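Local structure of F5/8 type C domain protein (Clostridium perfringens, 7JRM) at residues 128-131 and 135-138; 174-179 and 190-195; 242-247 and 285-290; 337-342 and 351-356; 376-381 and 445-450. The protein probably helps the mucin-degrading O-glycopeptidase ZmpB to recognise its carbohydrate-rich substrate, through a family 51 carbohydrate-binding module held in an elongated multidomain chain. One frame throughout, in Å; residues are numbered along the deposited sequence.

Contact 1 of 5, residues 128-131 and 135-138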
# COMPACT_ATOMS: atom_id res chain seq x y z
N ILE A 128 36.06 5.25 8.02
CA ILE A 128 37.32 5.97 7.93
C ILE A 128 38.32 5.29 8.85
O ILE A 128 38.09 5.20 10.06
CB ILE A 128 37.17 7.46 8.29
CG1 ILE A 128 36.16 8.14 7.37
CG2 ILE A 128 38.52 8.16 8.23
CD1 ILE A 128 36.61 8.22 5.93
N GLY A 129 39.43 4.81 8.29
CA GLY A 129 40.49 4.22 9.06
C GLY A 129 41.62 5.21 9.26
O GLY A 129 42.20 5.71 8.30
N THR A 130 41.92 5.49 10.52
CA THR A 130 42.92 6.50 10.86
C THR A 130 43.80 5.96 11.99
O THR A 130 43.76 4.78 12.32
CB THR A 130 42.25 7.83 11.23
OG1 THR A 130 43.24 8.86 11.31
CG2 THR A 130 41.51 7.72 12.56
N HIS A 131 44.60 6.86 12.57
CA HIS A 131 45.60 6.48 13.56
C HIS A 131 45.87 7.69 14.44
O HIS A 131 46.11 8.78 13.93
CB HIS A 131 46.88 6.00 12.87
CG HIS A 131 47.83 5.27 13.76
ND1 HIS A 131 48.41 5.86 14.87
CD2 HIS A 131 48.32 4.01 13.70
CE1 HIS A 131 49.21 4.98 15.46
NE2 HIS A 131 49.17 3.86 14.77
N GLU A 135 43.15 14.24 13.49
CA GLU A 135 42.11 15.26 13.44
C GLU A 135 41.62 15.34 12.00
O GLU A 135 42.37 15.74 11.11
CB GLU A 135 42.64 16.62 13.91
CG GLU A 135 42.75 16.77 15.41
CD GLU A 135 43.05 18.20 15.83
OE1 GLU A 135 43.07 19.08 14.95
OE2 GLU A 135 43.26 18.43 17.04
N ILE A 136 40.36 14.96 11.78
CA ILE A 136 39.76 14.96 10.45
C ILE A 136 38.54 15.87 10.49
O ILE A 136 37.64 15.68 11.32
CB ILE A 136 39.37 13.55 10.00
CG1 ILE A 136 40.57 12.60 10.15
CG2 ILE A 136 38.90 13.56 8.56
CD1 ILE A 136 40.27 11.17 9.74
N VAL A 137 38.51 16.86 9.60
CA VAL A 137 37.47 17.88 9.56
C VAL A 137 36.65 17.69 8.29
O VAL A 137 37.21 17.51 7.20
CB VAL A 137 38.07 19.29 9.63
CG1 VAL A 137 36.97 20.35 9.53
CG2 VAL A 137 38.86 19.47 10.92
N TYR A 138 35.33 17.74 8.43
CA TYR A 138 34.40 17.63 7.32
C TYR A 138 33.48 18.84 7.28
O TYR A 138 33.18 19.44 8.32
CB TYR A 138 33.56 16.35 7.41
CG TYR A 138 34.26 15.10 6.96
CD1 TYR A 138 34.95 14.31 7.87
CD2 TYR A 138 34.22 14.69 5.63
CE1 TYR A 138 35.59 13.15 7.46
CE2 TYR A 138 34.86 13.54 5.22
CZ TYR A 138 35.55 12.77 6.14
OH TYR A 138 36.18 11.62 5.74
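Ile128 and Thr130 face Ile136 and Tyr138 across the interior of the beta-sandwich of the carbohydrate-binding (NPCBM/NEW2) module. The two strands are close in sequence but lie in different sheets: 127-131 pairs with 215-224 in one, 134-139 with 199-205 in the other. The chain passes from sheet to sheet in the short turn between them, which makes the unit a beta-arch and not a hairpin. The strand axes come within 9.2 Å and their directions differ by 144°, a spacing bridged by side chains. Ile136 supplies the middle of the contact. Its CG1 branch is fully extended (chi2 180°), which sends CD1 out toward the opposing sheet, where it meets Ile128 CG2 at 3.8 Å; the two isoleucines cross obliquely. Ile128 divides its branches between two partners, CG2 being given to Ile136 and the longer CG1-CD1 arm to Tyr138. Tyr138 arrives from the opposite direction and touches with its hydroxyl: OH lies 3.4 Å from Ile128 CD1 and 3.8 Å from Ile128 CG1. All four side chains are buried, and Trp218 of strand 215-224 packs on Ile128 and Thr130. Trp91 and Ile200 are further neighbours of Tyr138. Thr130 slides past Ile136 in the opposite sense, its CB 4.2 Å from Ile136 CD1. Its hydroxyl stands anti to the backbone nitrogen (chi1 -169°), a setting from which OG1 is hydrogen-bonded to Ser134 OG, where the second strand begins, while lying 4.1 Å from the CD1 methyl of Ile136.

Contact 2 of 5, residues 174-179 and 190-195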
# COMPACT_ATOMS: atom_id res chain seq x y z
N LEU A 174 33.39 20.62 21.77
CA LEU A 174 33.30 19.19 22.06
C LEU A 174 31.87 18.82 22.41
O LEU A 174 31.28 19.39 23.34
CB LEU A 174 34.25 18.82 23.20
CG LEU A 174 34.23 17.34 23.61
CD1 LEU A 174 34.91 16.49 22.54
CD2 LEU A 174 34.89 17.15 24.96
N LYS A 175 31.30 17.87 21.67
CA LYS A 175 29.92 17.46 21.87
C LYS A 175 29.77 16.03 22.37
O LYS A 175 28.80 15.74 23.07
CB LYS A 175 29.13 17.60 20.56
CG LYS A 175 28.96 19.04 20.10
CD LYS A 175 28.25 19.87 21.17
CE LYS A 175 27.90 21.25 20.64
NZ LYS A 175 27.06 22.01 21.61
N ALA A 176 30.70 15.14 22.04
CA ALA A 176 30.62 13.76 22.49
C ALA A 176 32.02 13.17 22.53
O ALA A 176 32.94 13.62 21.84
CB ALA A 176 29.72 12.92 21.58
N GLU A 177 32.18 12.15 23.37
CA GLU A 177 33.45 11.45 23.50
C GLU A 177 33.21 10.11 24.18
O GLU A 177 32.21 9.91 24.87
CB GLU A 177 34.47 12.28 24.29
CG GLU A 177 34.22 12.31 25.79
CD GLU A 177 35.22 13.19 26.53
OE1 GLU A 177 36.25 13.55 25.93
OE2 GLU A 177 34.96 13.52 27.70
N THR A 178 34.15 9.19 23.96
CA THR A 178 34.12 7.88 24.59
C THR A 178 35.12 7.85 25.74
O THR A 178 35.87 8.80 25.98
CB THR A 178 34.43 6.78 23.57
OG1 THR A 178 35.82 6.86 23.19
CG2 THR A 178 33.57 6.94 22.33
N ASP A 179 35.12 6.73 26.46
CA ASP A 179 36.18 6.47 27.42
C ASP A 179 37.44 6.02 26.67
O ASP A 179 37.48 6.00 25.44
CB ASP A 179 35.74 5.41 28.43
CG ASP A 179 34.38 5.70 29.02
OD1 ASP A 179 34.08 6.88 29.29
OD2 ASP A 179 33.60 4.74 29.21
N LEU A 190 28.36 6.64 18.52
CA LEU A 190 28.30 8.08 18.78
C LEU A 190 27.29 8.70 17.84
O LEU A 190 27.45 8.63 16.62
CB LEU A 190 29.67 8.73 18.62
CG LEU A 190 30.79 8.24 19.54
CD1 LEU A 190 32.11 8.94 19.20
CD2 LEU A 190 30.43 8.46 21.00
N VAL A 191 26.25 9.32 18.40
CA VAL A 191 25.21 9.99 17.64
C VAL A 191 25.19 11.44 18.09
O VAL A 191 24.81 11.74 19.23
CB VAL A 191 23.83 9.34 17.83
CG1 VAL A 191 22.79 10.02 16.96
CG2 VAL A 191 23.90 7.85 17.51
N VAL A 192 25.60 12.35 17.20
CA VAL A 192 25.85 13.74 17.55
C VAL A 192 24.92 14.64 16.74
O VAL A 192 24.78 14.47 15.53
CB VAL A 192 27.32 14.14 17.31
CG1 VAL A 192 27.59 15.54 17.82
CG2 VAL A 192 28.25 13.13 17.97
N ASP A 193 24.29 15.59 17.43
CA ASP A 193 23.51 16.63 16.77
C ASP A 193 24.46 17.62 16.11
O ASP A 193 25.30 18.22 16.78
CB ASP A 193 22.61 17.33 17.78
CG ASP A 193 21.57 18.23 17.14
OD1 ASP A 193 21.70 18.56 15.94
OD2 ASP A 193 20.60 18.61 17.83
N VAL A 194 24.33 17.79 14.79
CA VAL A 194 25.19 18.72 14.05
C VAL A 194 24.33 19.72 13.30
O VAL A 194 24.74 20.26 12.26
CB VAL A 194 26.13 17.96 13.09
CG1 VAL A 194 27.08 17.06 13.87
CG2 VAL A 194 25.32 17.14 12.09
N ARG A 195 23.13 19.99 13.83
CA ARG A 195 22.20 20.89 13.16
C ARG A 195 22.75 22.31 13.10
O ARG A 195 23.28 22.83 14.09
CB ARG A 195 20.85 20.89 13.87
CG ARG A 195 19.88 19.84 13.37
CD ARG A 195 18.56 19.91 14.11
NE ARG A 195 18.73 19.72 15.55
CZ ARG A 195 17.73 19.73 16.42
NH1 ARG A 195 16.48 19.92 16.01
NH2 ARG A 195 17.97 19.54 17.71
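Ala176 and Val192 lie nearest each other, CA to CA 6.9 Å, where segments 174-179 and 190-195 run in roughly opposite directions. The spacing is small because a methyl group is all that Ala176 puts between the backbones: its CB rests on Val192 CG2 at 3.9 Å. The other branch of the valine, CG1, meets Lys175 CB at 3.8 Å, and Val192 thus sits astride two consecutive residues. A classic beta bulge allows this, with Lys175 and Ala176 both facing Val168 of the adjoining strand and both turning CB toward Val192. Beyond CB the lysine chain bends at chi2 (-58°) and leads its amine away from the contact. Farther along, Thr178 crosses Leu190 at about a right angle and lays CG2 against the forked end of the leucine, 3.7 Å from CD2 and 4.0 Å from CD1. Here the two layers of the carbohydrate-binding module's beta-sandwich meet at a margin: strand 173-182 is outermost in its sheet, whereas 188-193 pairs with 145-152 in the other. The methyl of Thr178 serves the apolar layer and its OG1 the backbone, donating to Asp179 O at 2.9 Å on a lone pair in the carbonyl plane and also bonding to Phe166 N. At the end of the strand, Asp193 OD1 accepts from Arg195 N in an Asx turn. Arg195 also grips that carboxylate side-on through NE and NH2, with NH2 2.8 Å from Asp193 OD2, and both residues touch Ile56 of strand 55-64 in the Ig-like domain.

Contact 3 of 5, residues 242-247 and 285-290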
# COMPACT_ATOMS: atom_id res chain seq x y z
N LYS A 242 -10.56 4.25 6.01
CA LYS A 242 -10.74 2.81 6.13
C LYS A 242 -11.77 2.42 7.18
O LYS A 242 -12.20 1.26 7.20
CB LYS A 242 -9.40 2.15 6.45
CG LYS A 242 -8.45 2.05 5.26
CD LYS A 242 -7.23 1.21 5.56
CE LYS A 242 -6.61 1.57 6.90
NZ LYS A 242 -5.31 0.88 7.11
N LYS A 243 -12.18 3.36 8.04
CA LYS A 243 -13.20 3.09 9.05
C LYS A 243 -14.61 3.13 8.49
O LYS A 243 -15.55 2.73 9.18
CB LYS A 243 -13.08 4.10 10.20
CG LYS A 243 -12.51 3.52 11.48
CD LYS A 243 -12.01 4.62 12.40
CE LYS A 243 -12.99 5.78 12.47
NZ LYS A 243 -12.41 6.96 13.16
N LEU A 244 -14.79 3.61 7.26
CA LEU A 244 -16.11 3.76 6.67
C LEU A 244 -16.57 2.45 6.03
O LEU A 244 -15.76 1.64 5.57
CB LEU A 244 -16.12 4.88 5.63
CG LEU A 244 -15.84 6.28 6.16
CD1 LEU A 244 -15.94 7.31 5.04
CD2 LEU A 244 -16.79 6.63 7.29
N ASP A 245 -17.89 2.26 6.01
CA ASP A 245 -18.50 1.08 5.42
C ASP A 245 -18.87 1.39 3.97
O ASP A 245 -19.80 2.17 3.71
CB ASP A 245 -19.72 0.65 6.22
CG ASP A 245 -20.12 -0.79 5.96
OD1 ASP A 245 -20.83 -1.37 6.81
OD2 ASP A 245 -19.71 -1.35 4.92
N LEU A 246 -18.14 0.79 3.03
CA LEU A 246 -18.35 1.08 1.61
C LEU A 246 -19.72 0.61 1.11
O LEU A 246 -20.16 1.07 0.06
CB LEU A 246 -17.25 0.43 0.77
CG LEU A 246 -15.78 0.77 1.06
CD1 LEU A 246 -15.59 2.27 1.26
CD2 LEU A 246 -15.20 -0.03 2.23
N ASN A 247 -20.39 -0.28 1.84
CA ASN A 247 -21.71 -0.73 1.44
C ASN A 247 -22.76 0.36 1.58
O ASN A 247 -23.80 0.30 0.91
CB ASN A 247 -22.12 -1.96 2.25
CG ASN A 247 -21.78 -3.26 1.55
OD1 ASN A 247 -20.89 -3.31 0.70
ND2 ASN A 247 -22.50 -4.32 1.90
N LYS A 285 -10.77 14.80 -1.32
CA LYS A 285 -11.81 15.15 -2.29
C LYS A 285 -12.85 14.04 -2.39
O LYS A 285 -14.06 14.31 -2.37
CB LYS A 285 -11.18 15.43 -3.65
CG LYS A 285 -12.19 15.59 -4.78
CD LYS A 285 -11.51 15.51 -6.14
CE LYS A 285 -12.52 15.56 -7.27
NZ LYS A 285 -13.46 14.41 -7.22
N GLU A 286 -12.40 12.79 -2.50
CA GLU A 286 -13.34 11.67 -2.55
C GLU A 286 -14.02 11.44 -1.21
O GLU A 286 -15.12 10.87 -1.18
CB GLU A 286 -12.62 10.39 -3.00
CG GLU A 286 -11.89 10.51 -4.32
CD GLU A 286 -12.80 10.87 -5.49
OE1 GLU A 286 -12.29 11.39 -6.50
OE2 GLU A 286 -14.02 10.62 -5.39
N MET A 287 -13.40 11.85 -0.11
CA MET A 287 -14.04 11.74 1.20
C MET A 287 -15.28 12.62 1.28
O MET A 287 -16.32 12.20 1.80
CB MET A 287 -13.05 12.10 2.30
CG MET A 287 -12.30 10.92 2.90
SD MET A 287 -13.40 9.59 3.42
CE MET A 287 -13.10 9.61 5.18
N ASN A 288 -15.19 13.85 0.77
CA ASN A 288 -16.32 14.77 0.77
C ASN A 288 -17.25 14.56 -0.42
O ASN A 288 -18.31 15.20 -0.47
CB ASN A 288 -15.82 16.21 0.79
CG ASN A 288 -14.89 16.49 1.96
OD1 ASN A 288 -15.29 16.39 3.12
ND2 ASN A 288 -13.65 16.85 1.66
N SER A 289 -16.88 13.71 -1.37
CA SER A 289 -17.72 13.41 -2.52
C SER A 289 -18.55 12.14 -2.34
O SER A 289 -19.23 11.73 -3.28
CB SER A 289 -16.86 13.29 -3.78
OG SER A 289 -16.60 14.56 -4.34
N LEU A 290 -18.49 11.52 -1.17
CA LEU A 290 -19.28 10.33 -0.91
C LEU A 290 -20.77 10.66 -0.89
O LEU A 290 -21.18 11.68 -0.33
CB LEU A 290 -18.87 9.69 0.41
CG LEU A 290 -17.61 8.82 0.42
CD1 LEU A 290 -17.29 8.39 1.84
CD2 LEU A 290 -17.78 7.60 -0.48
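Leu244 meets Met287 and Leu290 at one end of the three-helix bundle formed by helices 232-242, 251-270 and 273-288, an arrangement reminiscent of the FIVAR-type helical modules of bacterial surface proteins. The contact ties the loop leaving the first helix to the C-terminal end of the third. Everything that joins the segments is apolar, and it converges on one methyl. Leu244 CD1 lies 3.6 Å from Leu290 CD1 and 3.7 Å from Met287 CE, with Met287 SD at 3.8 Å. Leucine and methionine reach toward each other tip to tip, the thioether chain being bent at chi2 (-51°) and again at chi3 to bring its end near. Leu257 of helix 251-270 packs on both Met287 and Leu290, and Tyr249 touches both leucines, which links the middle helix and its leading loop to the same patch. The polar bonds inside the two segments are weak, while Lys242 NZ pairs with Glu239 of its own helix in a salt bridge. Asn247 N points at Asp245 OD2 over 3.3 Å, in a nearly straight bond (161°) at the start of the 3-10 turn. On the helix, Lys285 NZ and Glu286 OE1 make a loose salt bridge, also 3.3 Å long.

Contact 4 of 5, residues 337-342 and 351-356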
# COMPACT_ATOMS: atom_id res chain seq x y z
N GLU A 337 -39.72 -10.55 -19.78
CA GLU A 337 -39.23 -10.10 -21.07
C GLU A 337 -38.15 -9.04 -20.97
O GLU A 337 -37.32 -8.94 -21.88
CB GLU A 337 -40.38 -9.54 -21.92
CG GLU A 337 -41.26 -10.60 -22.57
CD GLU A 337 -42.52 -10.01 -23.18
OE1 GLU A 337 -42.48 -8.83 -23.59
OE2 GLU A 337 -43.54 -10.73 -23.26
N ASP A 338 -38.14 -8.26 -19.90
CA ASP A 338 -37.20 -7.15 -19.73
C ASP A 338 -36.57 -7.26 -18.35
O ASP A 338 -37.28 -7.25 -17.34
CB ASP A 338 -37.92 -5.81 -19.90
CG ASP A 338 -36.96 -4.63 -19.89
OD1 ASP A 338 -35.74 -4.84 -19.84
OD2 ASP A 338 -37.45 -3.48 -19.94
N LEU A 339 -35.24 -7.36 -18.31
CA LEU A 339 -34.50 -7.47 -17.06
C LEU A 339 -34.20 -6.12 -16.43
O LEU A 339 -33.44 -6.07 -15.45
CB LEU A 339 -33.19 -8.24 -17.29
CG LEU A 339 -33.32 -9.72 -17.65
CD1 LEU A 339 -31.94 -10.32 -17.89
CD2 LEU A 339 -34.05 -10.47 -16.56
N THR A 340 -34.76 -5.04 -16.95
CA THR A 340 -34.48 -3.71 -16.43
C THR A 340 -34.85 -3.61 -14.96
O THR A 340 -35.96 -3.98 -14.57
CB THR A 340 -35.23 -2.65 -17.24
OG1 THR A 340 -34.81 -2.71 -18.61
CG2 THR A 340 -34.95 -1.26 -16.70
N GLY A 341 -33.92 -3.12 -14.15
CA GLY A 341 -34.06 -3.04 -12.71
C GLY A 341 -33.17 -4.01 -11.96
O GLY A 341 -32.75 -3.71 -10.84
N LEU A 342 -32.85 -5.15 -12.57
CA LEU A 342 -32.00 -6.15 -11.93
C LEU A 342 -30.55 -5.70 -11.80
O LEU A 342 -29.76 -6.38 -11.14
CB LEU A 342 -32.06 -7.47 -12.70
CG LEU A 342 -33.11 -8.47 -12.21
CD1 LEU A 342 -32.98 -9.79 -12.95
CD2 LEU A 342 -32.98 -8.67 -10.71
N LEU A 351 -29.33 -16.75 -10.77
CA LEU A 351 -30.52 -16.30 -11.50
C LEU A 351 -31.06 -17.48 -12.30
O LEU A 351 -30.42 -17.93 -13.26
CB LEU A 351 -30.19 -15.12 -12.41
CG LEU A 351 -31.38 -14.43 -13.09
CD1 LEU A 351 -32.52 -14.24 -12.11
CD2 LEU A 351 -30.95 -13.10 -13.69
N ASN A 352 -32.23 -17.98 -11.90
CA ASN A 352 -32.88 -19.10 -12.58
C ASN A 352 -33.99 -18.53 -13.45
O ASN A 352 -35.10 -18.25 -12.97
CB ASN A 352 -33.43 -20.10 -11.56
CG ASN A 352 -32.33 -20.74 -10.73
OD1 ASN A 352 -31.27 -21.10 -11.25
ND2 ASN A 352 -32.58 -20.88 -9.44
N MET A 353 -33.70 -18.35 -14.74
CA MET A 353 -34.64 -17.75 -15.68
C MET A 353 -34.79 -18.61 -16.93
O MET A 353 -34.95 -18.10 -18.04
CB MET A 353 -34.21 -16.33 -16.06
CG MET A 353 -32.80 -16.24 -16.63
SD MET A 353 -32.25 -14.53 -16.84
CE MET A 353 -32.65 -14.27 -18.56
N ASP A 354 -34.73 -19.93 -16.76
CA ASP A 354 -34.97 -20.83 -17.88
C ASP A 354 -36.42 -20.72 -18.34
O ASP A 354 -37.33 -20.45 -17.55
CB ASP A 354 -34.65 -22.27 -17.49
CG ASP A 354 -33.16 -22.57 -17.53
OD1 ASP A 354 -32.42 -21.82 -18.19
OD2 ASP A 354 -32.74 -23.57 -16.92
N TYR A 355 -36.62 -20.94 -19.65
CA TYR A 355 -37.95 -20.91 -20.26
C TYR A 355 -38.64 -19.56 -20.07
O TYR A 355 -39.85 -19.49 -19.88
CB TYR A 355 -38.82 -22.05 -19.73
CG TYR A 355 -38.09 -23.35 -19.53
CD1 TYR A 355 -37.82 -23.83 -18.25
CD2 TYR A 355 -37.66 -24.11 -20.61
CE1 TYR A 355 -37.15 -25.02 -18.05
CE2 TYR A 355 -36.99 -25.30 -20.42
CZ TYR A 355 -36.74 -25.75 -19.15
OH TYR A 355 -36.07 -26.94 -18.96
N ASN A 356 -37.86 -18.49 -20.12
CA ASN A 356 -38.39 -17.14 -20.04
C ASN A 356 -38.43 -16.53 -21.44
O ASN A 356 -38.33 -17.24 -22.45
CB ASN A 356 -37.57 -16.32 -19.04
CG ASN A 356 -38.08 -16.45 -17.62
OD1 ASN A 356 -38.67 -15.52 -17.07
ND2 ASN A 356 -37.86 -17.61 -17.01
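Leu351 and Met353 project from a leucine-rich-repeat strand into the buried core and meet Leu342 and Leu339 of the preceding loop. The sequence from Leu351 to Asn356 fits the LxLxxN pattern of these repeats, with Met353 in the place of the second leucine and alternate residues of the strand pointing inward. Leu351 comes first, and its CD2 meets Leu342 CD1 tip to tip at 4.0 Å. Leu331 of the neighbouring parallel strand touches both leucines. Asn352 faces the other way, where its OD1 bonds to Asn374 ND2. Met353 returns to the core: a bend at chi3 (-96°) carries CE to within 4.1 Å of Leu339 CD1. Leu339 itself opens a type II turn closed by Leu342 N to Leu339 O, 3.1 Å, in which Gly341 takes a positive phi that suits glycine. A second type II turn runs from Met353 through Asp354 and Tyr355, the latter also at positive phi (59°), to Asn356. That buried asparagine is the one of the repeat pattern, and its side-chain amide holds the backbone of the preceding loop: OD1 accepts from Val336 N and ND2 donates to Leu333 O. ND2 also reaches Asp354 O at 2.9 Å, from 62° above the carbonyl plane.

Contact 5 of 5, residues 376-381 and 445-450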
# COMPACT_ATOMS: atom_id res chain seq x y z
N GLN A 376 -31.59 -20.78 -20.23
CA GLN A 376 -31.65 -21.64 -21.40
C GLN A 376 -33.08 -21.75 -21.92
O GLN A 376 -34.05 -21.68 -21.17
CB GLN A 376 -31.11 -23.03 -21.07
CG GLN A 376 -29.62 -23.08 -20.78
CD GLN A 376 -29.00 -24.40 -21.15
OE1 GLN A 376 -29.53 -25.47 -20.84
NE2 GLN A 376 -27.85 -24.35 -21.83
N GLU A 377 -33.18 -21.93 -23.24
CA GLU A 377 -34.45 -22.19 -23.93
C GLU A 377 -35.45 -21.05 -23.71
O GLU A 377 -36.56 -21.24 -23.22
CB GLU A 377 -35.04 -23.53 -23.49
CG GLU A 377 -34.27 -24.73 -24.01
CD GLU A 377 -34.88 -26.05 -23.58
OE1 GLU A 377 -36.12 -26.12 -23.43
OE2 GLU A 377 -34.12 -27.02 -23.38
N GLN A 378 -35.02 -19.85 -24.09
CA GLN A 378 -35.91 -18.70 -24.09
C GLN A 378 -36.80 -18.72 -25.34
O GLN A 378 -36.53 -19.42 -26.32
CB GLN A 378 -35.12 -17.40 -24.04
CG GLN A 378 -34.05 -17.35 -22.96
CD GLN A 378 -34.64 -17.16 -21.58
OE1 GLN A 378 -35.33 -16.18 -21.32
NE2 GLN A 378 -34.36 -18.11 -20.69
N PHE A 379 -37.88 -17.94 -25.29
CA PHE A 379 -38.73 -17.73 -26.45
C PHE A 379 -39.22 -16.29 -26.43
O PHE A 379 -39.98 -15.90 -25.54
CB PHE A 379 -39.92 -18.69 -26.47
CG PHE A 379 -40.90 -18.41 -27.57
CD1 PHE A 379 -40.57 -18.67 -28.89
CD2 PHE A 379 -42.14 -17.86 -27.29
CE1 PHE A 379 -41.46 -18.40 -29.91
CE2 PHE A 379 -43.03 -17.59 -28.30
CZ PHE A 379 -42.69 -17.86 -29.62
N ILE A 380 -38.78 -15.50 -27.40
CA ILE A 380 -39.11 -14.08 -27.48
C ILE A 380 -39.98 -13.89 -28.72
O ILE A 380 -39.48 -13.89 -29.85
CB ILE A 380 -37.85 -13.21 -27.54
CG1 ILE A 380 -36.87 -13.62 -26.44
CG2 ILE A 380 -38.22 -11.74 -27.40
CD1 ILE A 380 -35.66 -14.37 -26.96
N ALA A 381 -41.28 -13.74 -28.50
CA ALA A 381 -42.22 -13.44 -29.59
C ALA A 381 -42.03 -11.98 -29.99
O ALA A 381 -42.56 -11.07 -29.34
CB ALA A 381 -43.65 -13.72 -29.15
N VAL A 445 -35.04 -17.10 -35.00
CA VAL A 445 -33.70 -16.60 -34.76
C VAL A 445 -33.09 -17.46 -33.66
O VAL A 445 -33.30 -17.22 -32.47
CB VAL A 445 -33.71 -15.12 -34.37
CG1 VAL A 445 -32.29 -14.62 -34.12
CG2 VAL A 445 -34.39 -14.29 -35.45
N LEU A 446 -32.34 -18.49 -34.06
CA LEU A 446 -31.71 -19.38 -33.10
C LEU A 446 -30.46 -18.74 -32.52
O LEU A 446 -29.66 -18.15 -33.24
CB LEU A 446 -31.36 -20.72 -33.76
CG LEU A 446 -32.45 -21.56 -34.43
CD1 LEU A 446 -32.09 -23.04 -34.35
CD2 LEU A 446 -33.82 -21.32 -33.83
N PHE A 447 -30.30 -18.86 -31.20
CA PHE A 447 -29.12 -18.32 -30.54
C PHE A 447 -28.73 -19.23 -29.38
O PHE A 447 -29.59 -19.88 -28.77
CB PHE A 447 -29.35 -16.88 -30.06
CG PHE A 447 -30.20 -16.77 -28.82
CD1 PHE A 447 -31.57 -16.69 -28.91
CD2 PHE A 447 -29.61 -16.73 -27.56
CE1 PHE A 447 -32.36 -16.58 -27.78
CE2 PHE A 447 -30.39 -16.62 -26.42
CZ PHE A 447 -31.76 -16.54 -26.53
N GLU A 448 -27.44 -19.26 -29.09
CA GLU A 448 -26.92 -20.07 -27.99
C GLU A 448 -25.64 -19.44 -27.47
O GLU A 448 -24.87 -18.83 -28.22
CB GLU A 448 -26.68 -21.52 -28.42
CG GLU A 448 -25.49 -21.72 -29.34
CD GLU A 448 -25.61 -22.97 -30.19
OE1 GLU A 448 -25.60 -24.08 -29.62
OE2 GLU A 448 -25.71 -22.84 -31.43
N ASP A 449 -25.41 -19.60 -26.17
CA ASP A 449 -24.22 -19.10 -25.50
C ASP A 449 -24.06 -19.86 -24.19
O ASP A 449 -24.83 -20.78 -23.90
CB ASP A 449 -24.30 -17.58 -25.27
CG ASP A 449 -22.94 -16.95 -25.08
OD1 ASP A 449 -21.99 -17.33 -25.80
OD2 ASP A 449 -22.81 -16.06 -24.20
N GLU A 450 -23.06 -19.48 -23.41
CA GLU A 450 -22.82 -20.12 -22.12
C GLU A 450 -24.00 -19.90 -21.19
O GLU A 450 -24.12 -18.85 -20.56
CB GLU A 450 -21.53 -19.59 -21.49
CG GLU A 450 -21.21 -20.19 -20.12
CD GLU A 450 -21.37 -21.69 -20.09
OE1 GLU A 450 -22.39 -22.17 -19.55
OE2 GLU A 450 -20.49 -22.40 -20.61
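Phe447 reaches from strand 440-449 toward Ile380 and Gln378 of strand 372-384, spanning the width of strand 452-461, which lies between them in the sheet. At CB the side chain departs with CG between the backbone nitrogen and the carbonyl carbon (chi1 76°), directing the ring across the strands toward the other segment. Past CG, the CD1 edge has Val445 O of its own strand in the ring plane, 4.0 Å from CD1. Next, CE1 meets Ile380 CD1 at 4.1 Å, the two side chains crossing at about a right angle. At the tip, CZ lies 4.3 Å from Gln378 CB, which sits at the ring edge near its plane. Beyond CB the glutamine turns away from the ring: NE2 bonds to Met353 O and OE1 accepts from Val358 N, both in the leucine-rich repeats. The phenylalanine ring also meets that of Phe452, their planes inclined at about 55°. Strand 372-384 turns a corner at Glu377, with the parallel repeat strand 350-352 on one side and the C-terminal strands on the other. Such a continuous junction, where the last repeat strand runs into an adjoining beta-domain, recalls the fused repeat and Ig-like regions of internalins.

How the contacts relate
From the N terminus the five contacts come in series; none encloses or crosses another. Contact 1 closes a tight beta-arch and contact 2 a ten-residue excursion, both joining the two sheets of the carbohydrate-binding sandwich, with centres 15 Å apart but no touch. Contact 3 closes a 37-residue, mostly helical path in the bundle near the middle of the chain, about 49 Å from contact 2 between centres. Contact 4 ties a short loop to the leucine-rich-repeat strand that follows it. Contact 5, whose 63-residue loop includes several C-terminal strands, directly touches contact 4, since strands 350-352 and 372-384 are neighbours in one sheet. Contacts 1 and 5 lie about 87 Å apart between centres.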